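Local structure of adherence and virulence protein A (Streptococcus pneumoniae, 6PON) at residues B[36-39]-B[44-47]. The protein probably binds host fibronectin and so promotes adherence and virulence of the pneumococcus. Residues are numbered along the deposited sequence; the frame is centred on the assembly and turned at random.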
loop_
_atom_site.group_PDB
_atom_site.type_symbol
_atom_site.label_atom_id
_atom_site.label_comp_id
_atom_site.label_asym_id
_atom_site.label_seq_id
_atom_site.Cartn_x
_atom_site.Cartn_y
_atom_site.Cartn_z
ATOM N N VAL B 36 -30.951 19.561 -24.678
ATOM C CA VAL B 36 -29.748 20.056 -25.337
ATOM C C VAL B 36 -29.740 21.580 -25.301
ATOM O O VAL B 36 -30.709 22.221 -25.717
ATOM C CB VAL B 36 -29.643 19.546 -26.784
ATOM C CG1 VAL B 36 -28.417 20.136 -27.473
ATOM C CG2 VAL B 36 -29.562 18.041 -26.792
ATOM N N LEU B 37 -28.643 22.153 -24.820
ATOM C CA LEU B 37 -28.448 23.594 -24.760
ATOM C C LEU B 37 -27.326 23.993 -25.711
ATOM O O LEU B 37 -26.227 23.431 -25.644
ATOM C CB LEU B 37 -28.079 24.049 -23.339
ATOM C CG LEU B 37 -28.882 23.553 -22.144
ATOM C CD1 LEU B 37 -28.411 24.237 -20.877
ATOM C CD2 LEU B 37 -30.367 23.824 -22.359
ATOM N N GLN B 38 -27.586 24.965 -26.582
ATOM C CA GLN B 38 -26.511 25.635 -27.299
ATOM C C GLN B 38 -26.003 26.770 -26.420
ATOM O O GLN B 38 -26.786 27.634 -26.000
ATOM C CB GLN B 38 -26.978 26.159 -28.655
ATOM C CG GLN B 38 -25.845 26.386 -29.649
ATOM C CD GLN B 38 -26.159 27.502 -30.636
ATOM O OE1 GLN B 38 -25.546 28.578 -30.588
ATOM N NE2 GLN B 38 -27.120 27.256 -31.535
ATOM N N ILE B 39 -24.706 26.757 -26.119
ATOM C CA ILE B 39 -24.108 27.716 -25.199
ATOM C C ILE B 39 -22.934 28.379 -25.891
ATOM O O ILE B 39 -22.044 27.691 -26.398
ATOM C CB ILE B 39 -23.646 27.046 -23.891
ATOM C CG1 ILE B 39 -24.835 26.532 -23.082
ATOM C CG2 ILE B 39 -22.807 27.996 -23.052
ATOM C CD1 ILE B 39 -24.441 25.446 -22.081
ATOM N N GLN B 44 -16.671 30.787 -28.651
ATOM C CA GLN B 44 -17.003 29.552 -29.343
ATOM C C GLN B 44 -18.406 29.111 -28.959
ATOM O O GLN B 44 -18.913 29.453 -27.887
ATOM C CB GLN B 44 -16.009 28.432 -29.013
ATOM C CG GLN B 44 -14.543 28.820 -29.110
ATOM C CD GLN B 44 -13.625 27.614 -29.007
ATOM O OE1 GLN B 44 -12.905 27.446 -28.023
ATOM N NE2 GLN B 44 -13.652 26.765 -30.027
ATOM N N SER B 45 -19.037 28.355 -29.841
ATOM C CA SER B 45 -20.329 27.769 -29.534
ATOM C C SER B 45 -20.120 26.340 -29.050
ATOM O O SER B 45 -19.154 25.670 -29.434
ATOM C CB SER B 45 -21.259 27.809 -30.751
ATOM O OG SER B 45 -22.604 27.516 -30.393
ATOM N N HIS B 46 -21.016 25.900 -28.162
ATOM C CA HIS B 46 -20.947 24.590 -27.523
ATOM C C HIS B 46 -22.342 23.985 -27.432
ATOM O O HIS B 46 -23.352 24.696 -27.366
ATOM C CB HIS B 46 -20.347 24.656 -26.110
ATOM C CG HIS B 46 -18.973 25.246 -26.052
ATOM N ND1 HIS B 46 -17.840 24.529 -26.372
ATOM C CD2 HIS B 46 -18.548 26.477 -25.678
ATOM C CE1 HIS B 46 -16.777 25.300 -26.215
ATOM N NE2 HIS B 46 -17.180 26.487 -25.799
ATOM N N ARG B 47 -22.382 22.657 -27.388
ATOM C CA ARG B 47 -23.630 21.907 -27.358
ATOM C C ARG B 47 -23.622 20.985 -26.138
ATOM O O ARG B 47 -22.876 19.997 -26.107
ATOM C CB ARG B 47 -23.804 21.133 -28.665
ATOM C CG ARG B 47 -25.207 20.662 -28.946
ATOM C CD ARG B 47 -25.380 20.242 -30.411
ATOM N NE ARG B 47 -25.325 21.382 -31.323
ATOM C CZ ARG B 47 -25.678 21.337 -32.605
ATOM N NH1 ARG B 47 -26.115 20.203 -33.140
ATOM N NH2 ARG B 47 -25.599 22.431 -33.354
#
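Ile39 and His46 pair backbone to backbone near the turn end of the antiparallel hairpin made by strands 34-41 and 44-51, the two central strands of a four-stranded sheet in the N-terminal part of the chain. Their bonds are unequal. Ile39 N gives a nearly straight bond (170°) to His46 O at 2.8 Å, while His46 N reaches Ile39 O at 2.7 Å but is bent to 131° at the hydrogen. One step inward, Gln38 faces Arg47 as a non-hydrogen-bonded pair, and here CA-H...O contacts fill in. Gln38 CA lies 3.3 Å from His46 O. Arg47 CA lies 3.5 Å from Leu37 O.

The sheet runs 23-28, 34-41, 44-51, 58-61 in sequence order, a simple up-and-down meander within the NFACT family region, and helix 5-19 packs against the face that carries Ile39 and His46. There both side chains touch Leu19, and His46 also meets Glu18. The His46 imidazole, its CG anti to the carbonyl carbon (chi1 -58°), has Ile39 O at its edge near the ring plane, with CD2 3.8 Å from that oxygen.

On the face bearing Gln38 and Arg47, the aliphatic part of Arg47 makes the contact: its CG sits 3.6 Å from Val36 CG1, the two side chains crossing at a slant. Both of these carbons stand anti to their own backbone N, which brings them together across the strands. Farther out, Arg47 NH1 is hydrogen-bonded to Thr64 O, just after strand 58-61. Val36, buried, also packs on Pro30 and Phe66. Nearer the turn, Ser45 OG comes alongside the Gln38 chain, 3.5 Å from its CG.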